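Local atomic coordinates of uncharacterized protein (Thermus thermophilus HB8, PDB entry 6SCE), a protein that acts as a DNA nuclease in Type III CRISPR defence and is activated by cyclic oligoadenylate. Residues L21-E25 with L57-V62; E153-V158 with A170-R176; L501-V505 with V555-P559. One frame throughout, in Å; residues are numbered along the deposited sequence.

How the contacts relate
The three contacts follow one another in series along the chain; none nests in or crosses another. Contact 1 comes first and spans strand 33-38, joining helices 15-28 and 44-59 of the N-terminal Rossmann-like domain, probably a CARF domain. Contact 2 closes the 10-residue connection 159-168 between strands 156-158 and 169-172, the start of a second, separate sheet; its centre is about 26 Å from that of contact 1. The chain then builds another Rossmann-like sheet (strands 293-297 to 415-417) before contact 3, which closes 49 residues by laying helix 499-513 on strand 551-558 in the C-terminal domain. Contacts 1 and 3, with centres about 53 Å apart, lie on opposite sides of the chain's centre.

Contact 1: L21-E25 with L57-V62; sequences LKVVE and LSEKGV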
loop_
_atom_site.group_PDB
_atom_site.type_symbol
_atom_site.label_atom_id
_atom_site.label_comp_id
_atom_site.label_asym_id
_atom_site.label_seq_id
_atom_site.Cartn_x
_atom_site.Cartn_y
_atom_site.Cartn_z
ATOM N N LEU A 21 -18.397 10.482 -13.919
ATOM C CA LEU A 21 -19.515 10.476 -14.863
ATOM C C LEU A 21 -20.749 11.182 -14.262
ATOM O O LEU A 21 -21.371 12.015 -14.932
ATOM C CB LEU A 21 -19.856 9.066 -15.321
ATOM C CG LEU A 21 -20.979 8.968 -16.351
ATOM C CD1 LEU A 21 -20.756 9.805 -17.612
ATOM C CD2 LEU A 21 -21.244 7.518 -16.718
ATOM N N LYS A 22 -21.051 10.911 -12.989
ATOM C CA LYS A 22 -22.198 11.567 -12.324
ATOM C C LYS A 22 -21.975 13.070 -12.285
ATOM O O LYS A 22 -22.916 13.834 -12.472
ATOM C CB LYS A 22 -22.439 10.994 -10.916
ATOM C CG LYS A 22 -22.843 9.530 -10.935
ATOM C CD LYS A 22 -23.112 9.019 -9.520
ATOM C CE LYS A 22 -24.470 9.474 -8.989
ATOM N NZ LYS A 22 -24.575 9.256 -7.516
ATOM N N VAL A 23 -20.735 13.501 -12.063
ATOM C CA VAL A 23 -20.408 14.918 -12.050
ATOM C C VAL A 23 -20.678 15.552 -13.418
ATOM O O VAL A 23 -21.352 16.609 -13.517
ATOM C CB VAL A 23 -18.941 15.145 -11.654
ATOM C CG1 VAL A 23 -18.497 16.589 -11.865
ATOM C CG2 VAL A 23 -18.683 14.695 -10.235
ATOM N N VAL A 24 -20.195 14.908 -14.471
ATOM C CA VAL A 24 -20.397 15.423 -15.826
ATOM C C VAL A 24 -21.894 15.498 -16.167
ATOM O O VAL A 24 -22.395 16.521 -16.676
ATOM C CB VAL A 24 -19.678 14.547 -16.860
ATOM C CG1 VAL A 24 -19.942 15.070 -18.270
ATOM C CG2 VAL A 24 -18.178 14.576 -16.600
ATOM N N GLU A 25 -22.601 14.409 -15.905
ATOM C CA GLU A 25 -24.036 14.365 -16.178
ATOM C C GLU A 25 -24.800 15.444 -15.435
ATOM O O GLU A 25 -25.707 16.034 -16.017
ATOM C CB GLU A 25 -24.634 12.985 -15.890
ATOM C CG GLU A 25 -24.177 11.925 -16.853
ATOM C CD GLU A 25 -24.787 10.556 -16.593
ATOM O OE1 GLU A 25 -25.095 10.227 -15.423
ATOM O OE2 GLU A 25 -24.910 9.781 -17.554
ATOM N N LEU A 57 -22.984 1.315 -16.977
ATOM C CA LEU A 57 -22.978 2.250 -18.094
ATOM C C LEU A 57 -24.013 1.855 -19.139
ATOM O O LEU A 57 -24.747 2.702 -19.624
ATOM C CB LEU A 57 -21.610 2.339 -18.759
ATOM C CG LEU A 57 -20.524 2.871 -17.831
ATOM C CD1 LEU A 57 -19.219 2.909 -18.589
ATOM C CD2 LEU A 57 -20.884 4.251 -17.317
ATOM N N SER A 58 -24.062 0.587 -19.491
ATOM C CA SER A 58 -25.032 0.139 -20.478
ATOM C C SER A 58 -26.476 0.441 -20.011
ATOM O O SER A 58 -27.271 0.967 -20.782
ATOM C CB SER A 58 -24.813 -1.331 -20.797
ATOM O OG SER A 58 -25.876 -1.818 -21.579
ATOM N N GLU A 59 -26.795 0.178 -18.749
ATOM C CA GLU A 59 -28.117 0.537 -18.219
ATOM C C GLU A 59 -28.397 2.016 -18.221
ATOM O O GLU A 59 -29.564 2.452 -18.293
ATOM C CB GLU A 59 -28.285 0.035 -16.781
ATOM C CG GLU A 59 -28.680 -1.412 -16.691
ATOM C CD GLU A 59 -28.958 -1.845 -15.269
ATOM O OE1 GLU A 59 -29.556 -1.079 -14.464
ATOM O OE2 GLU A 59 -28.542 -2.963 -14.945
ATOM N N LYS A 60 -27.336 2.812 -18.088
ATOM C CA LYS A 60 -27.458 4.232 -18.121
ATOM C C LYS A 60 -27.620 4.775 -19.555
ATOM O O LYS A 60 -27.771 5.983 -19.734
ATOM C CB LYS A 60 -26.252 4.892 -17.443
ATOM C CG LYS A 60 -26.273 4.752 -15.922
ATOM C CD LYS A 60 -25.015 5.307 -15.263
ATOM C CE LYS A 60 -24.778 6.759 -15.592
ATOM N NZ LYS A 60 -25.893 7.667 -15.201
ATOM N N GLY A 61 -27.564 3.902 -20.549
ATOM C CA GLY A 61 -27.624 4.319 -21.944
ATOM C C GLY A 61 -26.362 5.020 -22.409
ATOM O O GLY A 61 -26.394 5.792 -23.370
ATOM N N VAL A 62 -25.244 4.765 -21.727
ATOM C CA VAL A 62 -23.987 5.426 -22.067
ATOM C C VAL A 62 -23.146 4.478 -22.888
ATOM O O VAL A 62 -22.703 3.415 -22.404
ATOM C CB VAL A 62 -23.225 5.898 -20.812
ATOM C CG1 VAL A 62 -21.887 6.543 -21.167
ATOM C CG2 VAL A 62 -24.070 6.893 -20.044
HETATM O O HOH W 1 -27.190 8.242 -17.964
#
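L21 and E25, one helical turn apart on helix 15-28, reach across to the end of helix 44-59. L21 adopts chi1 t, chi2 p, which carries CD2 to 3.3 Å from CD2 of L57, a tight methyl contact. L57 starts out sideways, but its m, t rotamer brings its tip back toward L21. The same L21 CD2 lies 3.8 Å from K60 CE and 4.4 Å from V62 CG2, so one methyl sits among three side chains. E25 extends (chi1 m, chi2 t) and its OE1 accepts a salt-bridged hydrogen bond from K60 NZ at 2.7 Å. K60 leaves its backbone with m and t, then bends with chi3 and chi4 both p, so that its aliphatic part lies by L21 while its amine meets the carboxylate. Water 1 donates to E25 OE2 (2.8 Å) and K60 O (2.9 Å) and accepts from K60 NZ (3.1 Å), tying the charged pair to the backbone. That backbone is held by a Schellman motif: G61 N bonds to S58 O (3.0 Å), V62 N bonds to L57 O (3.0 Å), and G61 has positive phi. The reversal turns V62 inward, its CG2 3.9 Å from E25 OE2. Beneath, L21 touches Y6 and L57 touches F36, the packing of adjacent helices on one face of the parallel part of a mixed, Rossmann-like sheet.

Contact 2: E153-V158 with A170-R176; sequences EAWERV and AARLPGR
The apolar centre is W155, L173 and A171: W155 CE3 lies 3.9 Å from A171 CB, and W155 CB lies 3.9 Å from L173 CD1. W155 has chi1 p and chi2 -81°, and its side chain packs on L140 and A144 of helix 140-148. On the other face V158 CG2 meets A170 CB at 4.1 Å. The strands are extended and antiparallel, their short axes 4.3 Å apart at 124°. R157 faces A171 in a non-hydrogen-bonded pair (CA-CA 4.3 Å); E156 and R172 form the hydrogen-bonded pair, E156 N to R172 O 2.9 Å and R172 N to E156 O 2.8 Å. V158 N donates to A170 O at 3.0 Å. Farther out, R172 NH2 salt-bridges E156 OE1 (3.2 Å). R176, the last residue of the type I turn L173-R176 (R176 N to L173 O 2.8 Å), sets its NE 2.8 Å from E153 OE2 in a salt bridge whose hydrogen bond is weak; R218 also pairs with E153. This is a long-looped antiparallel beta hairpin at the edge of a mixed sheet.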
loop_
_atom_site.group_PDB
_atom_site.type_symbol
_atom_site.label_atom_id
_atom_site.label_comp_id
_atom_site.label_asym_id
_atom_site.label_seq_id
_atom_site.Cartn_x
_atom_site.Cartn_y
_atom_site.Cartn_z
ATOM N N GLU A 153 -21.665 -11.219 -3.291
ATOM C CA GLU A 153 -22.007 -10.979 -1.898
ATOM C C GLU A 153 -23.449 -10.538 -1.839
ATOM O O GLU A 153 -23.795 -9.447 -2.334
ATOM C CB GLU A 153 -21.130 -9.881 -1.273
ATOM C CG GLU A 153 -19.651 -10.213 -1.190
ATOM C CD GLU A 153 -19.306 -11.283 -0.156
ATOM O OE1 GLU A 153 -20.137 -11.614 0.716
ATOM O OE2 GLU A 153 -18.188 -11.814 -0.239
ATOM N N ALA A 154 -24.294 -11.366 -1.218
ATOM C CA ALA A 154 -25.647 -10.959 -0.934
ATOM C C ALA A 154 -25.642 -9.951 0.205
ATOM O O ALA A 154 -24.751 -9.926 1.051
ATOM C CB ALA A 154 -26.535 -12.170 -0.595
ATOM N N TRP A 155 -26.636 -9.087 0.214
ATOM C CA TRP A 155 -26.693 -8.059 1.211
ATOM C C TRP A 155 -28.108 -7.654 1.482
ATOM O O TRP A 155 -28.985 -7.887 0.664
ATOM C CB TRP A 155 -25.859 -6.865 0.757
ATOM C CG TRP A 155 -26.312 -6.335 -0.549
ATOM C CD1 TRP A 155 -26.012 -6.821 -1.787
ATOM C CD2 TRP A 155 -27.174 -5.243 -0.743
ATOM N NE1 TRP A 155 -26.612 -6.079 -2.744
ATOM C CE2 TRP A 155 -27.355 -5.105 -2.136
ATOM C CE3 TRP A 155 -27.811 -4.366 0.112
ATOM C CZ2 TRP A 155 -28.140 -4.125 -2.684
ATOM C CZ3 TRP A 155 -28.586 -3.372 -0.436
ATOM C CH2 TRP A 155 -28.750 -3.263 -1.823
ATOM N N GLU A 156 -28.313 -7.055 2.642
ATOM C CA GLU A 156 -29.598 -6.488 3.018
ATOM C C GLU A 156 -29.399 -5.241 3.839
ATOM O O GLU A 156 -28.453 -5.152 4.660
ATOM C CB GLU A 156 -30.411 -7.512 3.799
ATOM C CG GLU A 156 -29.718 -8.019 5.040
ATOM C CD GLU A 156 -30.496 -9.129 5.698
ATOM O OE1 GLU A 156 -30.834 -8.971 6.897
ATOM O OE2 GLU A 156 -30.788 -10.126 4.994
ATOM N N ARG A 157 -30.289 -4.276 3.632
ATOM C CA ARG A 157 -30.188 -2.997 4.292
ATOM C C ARG A 157 -30.492 -3.129 5.775
ATOM O O ARG A 157 -31.412 -3.846 6.168
ATOM C CB ARG A 157 -31.113 -1.964 3.662
ATOM C CG ARG A 157 -30.749 -1.562 2.217
ATOM C CD ARG A 157 -29.559 -0.619 2.208
ATOM N NE ARG A 157 -29.869 0.611 2.915
ATOM C CZ ARG A 157 -30.470 1.664 2.381
ATOM N NH1 ARG A 157 -30.811 1.676 1.092
ATOM N NH2 ARG A 157 -30.734 2.716 3.139
ATOM N N VAL A 158 -29.723 -2.424 6.588
ATOM C CA VAL A 158 -29.921 -2.449 8.034
ATOM C C VAL A 158 -29.707 -1.066 8.528
ATOM O O VAL A 158 -29.118 -0.217 7.837
ATOM C CB VAL A 158 -28.959 -3.406 8.768
ATOM C CG1 VAL A 158 -29.263 -4.840 8.422
ATOM C CG2 VAL A 158 -27.497 -3.050 8.483
ATOM N N ALA A 170 -26.458 1.556 5.427
ATOM C CA ALA A 170 -25.702 0.355 5.770
ATOM C C ALA A 170 -26.330 -0.917 5.256
ATOM O O ALA A 170 -27.544 -1.002 5.022
ATOM C CB ALA A 170 -25.489 0.274 7.270
ATOM N N ALA A 171 -25.485 -1.911 5.055
ATOM C CA ALA A 171 -25.931 -3.229 4.626
ATOM C C ALA A 171 -25.208 -4.306 5.404
ATOM O O ALA A 171 -24.011 -4.222 5.636
ATOM C CB ALA A 171 -25.657 -3.424 3.164
ATOM N N ARG A 172 -25.940 -5.337 5.785
ATOM C CA ARG A 172 -25.365 -6.529 6.323
ATOM C C ARG A 172 -25.164 -7.511 5.187
ATOM O O ARG A 172 -25.969 -7.589 4.276
ATOM C CB ARG A 172 -26.303 -7.098 7.380
ATOM C CG ARG A 172 -25.728 -8.244 8.134
ATOM C CD ARG A 172 -26.662 -8.654 9.266
ATOM N NE ARG A 172 -27.809 -9.383 8.754
ATOM C CZ ARG A 172 -27.818 -10.693 8.497
ATOM N NH1 ARG A 172 -26.731 -11.442 8.700
ATOM N NH2 ARG A 172 -28.927 -11.262 8.030
ATOM N N LEU A 173 -24.056 -8.232 5.230
ATOM C CA LEU A 173 -23.754 -9.258 4.257
ATOM C C LEU A 173 -23.907 -10.597 4.964
ATOM O O LEU A 173 -23.026 -11.005 5.735
ATOM C CB LEU A 173 -22.334 -9.101 3.714
ATOM C CG LEU A 173 -22.108 -8.040 2.635
ATOM C CD1 LEU A 173 -22.633 -6.682 3.020
ATOM C CD2 LEU A 173 -20.610 -7.962 2.353
ATOM N N PRO A 174 -25.016 -11.303 4.704
ATOM C CA PRO A 174 -25.228 -12.532 5.489
ATOM C C PRO A 174 -24.088 -13.537 5.340
ATOM O O PRO A 174 -23.808 -14.254 6.282
ATOM C CB PRO A 174 -26.546 -13.072 4.926
ATOM C CG PRO A 174 -27.292 -11.817 4.549
ATOM C CD PRO A 174 -26.212 -10.973 3.900
ATOM N N GLY A 175 -23.408 -13.544 4.198
ATOM C CA GLY A 175 -22.229 -14.379 3.988
ATOM C C GLY A 175 -20.918 -13.901 4.608
ATOM O O GLY A 175 -19.886 -14.529 4.398
ATOM N N ARG A 176 -20.930 -12.772 5.320
ATOM C CA ARG A 176 -19.697 -12.209 5.897
ATOM C C ARG A 176 -19.967 -11.781 7.299
ATOM O O ARG A 176 -20.329 -10.636 7.555
ATOM C CB ARG A 176 -19.197 -10.991 5.124
ATOM C CG ARG A 176 -18.881 -11.243 3.668
ATOM C CD ARG A 176 -17.407 -11.294 3.416
ATOM N NE ARG A 176 -17.104 -12.213 2.335
ATOM C CZ ARG A 176 -15.893 -12.680 2.075
ATOM N NH1 ARG A 176 -14.850 -12.309 2.822
ATOM N NH2 ARG A 176 -15.728 -13.525 1.063
HETATM O O HOH W 2 -23.370 -11.966 1.815
HETATM O O HOH W 3 -29.332 1.578 5.814
#

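Contact 3: L501-V505 with V555-P559; sequences LEYAV and VECKP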
loop_
_atom_site.group_PDB
_atom_site.type_symbol
_atom_site.label_atom_id
_atom_site.label_comp_id
_atom_site.label_asym_id
_atom_site.label_seq_id
_atom_site.Cartn_x
_atom_site.Cartn_y
_atom_site.Cartn_z
ATOM N N LEU A 501 17.052 -24.809 9.121
ATOM C CA LEU A 501 16.296 -24.461 7.913
ATOM C C LEU A 501 16.466 -22.963 7.568
ATOM O O LEU A 501 16.675 -22.614 6.405
ATOM C CB LEU A 501 14.829 -24.804 8.080
ATOM C CG LEU A 501 13.948 -24.526 6.857
ATOM C CD1 LEU A 501 14.433 -25.267 5.619
ATOM C CD2 LEU A 501 12.516 -24.911 7.168
ATOM N N GLU A 502 16.395 -22.105 8.587
ATOM C CA GLU A 502 16.575 -20.649 8.410
ATOM C C GLU A 502 17.932 -20.294 7.848
ATOM O O GLU A 502 18.035 -19.422 6.991
ATOM C CB GLU A 502 16.399 -19.901 9.730
ATOM C CG GLU A 502 14.991 -19.922 10.279
ATOM C CD GLU A 502 14.910 -19.377 11.679
ATOM O OE1 GLU A 502 15.929 -18.831 12.175
ATOM O OE2 GLU A 502 13.812 -19.473 12.268
ATOM N N TYR A 503 18.988 -20.945 8.336
ATOM C CA TYR A 503 20.330 -20.677 7.828
ATOM C C TYR A 503 20.524 -21.181 6.408
ATOM O O TYR A 503 21.166 -20.515 5.590
ATOM C CB TYR A 503 21.410 -21.272 8.727
ATOM C CG TYR A 503 22.781 -20.897 8.247
ATOM C CD1 TYR A 503 23.226 -19.587 8.345
ATOM C CD2 TYR A 503 23.625 -21.838 7.659
ATOM C CE1 TYR A 503 24.479 -19.222 7.896
ATOM C CE2 TYR A 503 24.883 -21.481 7.198
ATOM C CZ TYR A 503 25.308 -20.167 7.319
ATOM O OH TYR A 503 26.555 -19.783 6.871
ATOM N N ALA A 504 19.981 -22.358 6.116
ATOM C CA ALA A 504 20.013 -22.900 4.752
ATOM C C ALA A 504 19.250 -22.008 3.781
ATOM O O ALA A 504 19.691 -21.774 2.659
ATOM C CB ALA A 504 19.408 -24.296 4.722
ATOM N N VAL A 505 18.076 -21.554 4.194
ATOM C CA VAL A 505 17.272 -20.730 3.303
ATOM C C VAL A 505 18.017 -19.421 3.038
ATOM O O VAL A 505 18.192 -19.047 1.887
ATOM C CB VAL A 505 15.849 -20.513 3.842
ATOM C CG1 VAL A 505 15.116 -19.421 3.048
ATOM C CG2 VAL A 505 15.068 -21.821 3.750
ATOM N N VAL A 555 10.323 -13.877 4.855
ATOM C CA VAL A 555 10.509 -15.316 4.721
ATOM C C VAL A 555 9.926 -16.017 5.948
ATOM O O VAL A 555 10.136 -15.564 7.095
ATOM C CB VAL A 555 12.001 -15.684 4.605
ATOM C CG1 VAL A 555 12.177 -17.189 4.391
ATOM C CG2 VAL A 555 12.662 -14.913 3.475
ATOM N N GLU A 556 9.177 -17.096 5.709
ATOM C CA GLU A 556 8.689 -17.956 6.811
ATOM C C GLU A 556 9.202 -19.362 6.544
ATOM O O GLU A 556 9.018 -19.875 5.444
ATOM C CB GLU A 556 7.157 -17.950 6.898
ATOM C CG GLU A 556 6.556 -18.820 8.004
ATOM C CD GLU A 556 6.747 -18.261 9.405
ATOM O OE1 GLU A 556 7.106 -17.075 9.553
ATOM O OE2 GLU A 556 6.522 -19.016 10.374
ATOM N N CYS A 557 9.824 -19.963 7.559
ATOM C CA CYS A 557 10.457 -21.281 7.462
ATOM C C CYS A 557 9.809 -22.233 8.455
ATOM O O CYS A 557 9.777 -21.940 9.650
ATOM C CB CYS A 557 11.934 -21.189 7.817
ATOM S SG CYS A 557 12.919 -20.298 6.602
ATOM N N LYS A 558 9.301 -23.355 7.956
ATOM C CA LYS A 558 8.586 -24.330 8.789
ATOM C C LYS A 558 9.030 -25.756 8.446
ATOM O O LYS A 558 9.490 -26.017 7.326
ATOM C CB LYS A 558 7.070 -24.193 8.596
ATOM C CG LYS A 558 6.442 -22.964 9.262
ATOM C CD LYS A 558 6.649 -22.957 10.770
ATOM C CE LYS A 558 5.568 -22.159 11.476
ATOM N NZ LYS A 558 5.991 -21.777 12.842
ATOM N N PRO A 559 8.905 -26.691 9.417
ATOM C CA PRO A 559 9.228 -28.092 9.091
ATOM C C PRO A 559 8.318 -28.680 8.014
ATOM O O PRO A 559 8.783 -29.416 7.139
ATOM C CB PRO A 559 9.031 -28.819 10.427
ATOM C CG PRO A 559 9.185 -27.766 11.480
ATOM C CD PRO A 559 8.672 -26.488 10.862
HETATM O O HOH W 4 11.528 -21.003 11.537
#
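V555 opens the second segment with its side chain toward the helix, CG1 3.9 Å from V505 CG1. E556 points the other way, toward helix 561-579, and makes a salt bridge with R567. C557 again turns toward the helix (chi1 m) and is central: its SG lies 3.9 Å from V505 CG2 and 4.1 Å from E502 CA, and its CB lies 3.8 Å from L501 CD2. A water sits 2.7 Å from C557 O and 2.8 Å from E502 OE2. K558 faces away, but its O is 3.2 Å from L501 CD2, and its NZ makes a long ion pair of 3.7 Å with E556 OE2. P559 turns the corner. E556 and K558, with D543 nearby, match the spacing of a PD-(D/E)XK nuclease motif. The strand runs 135° to helix 501-505, axes 8.8 Å apart, between strands 541-548 and 584-592, with helix 499-513 on one face and helix 561-579 on the other.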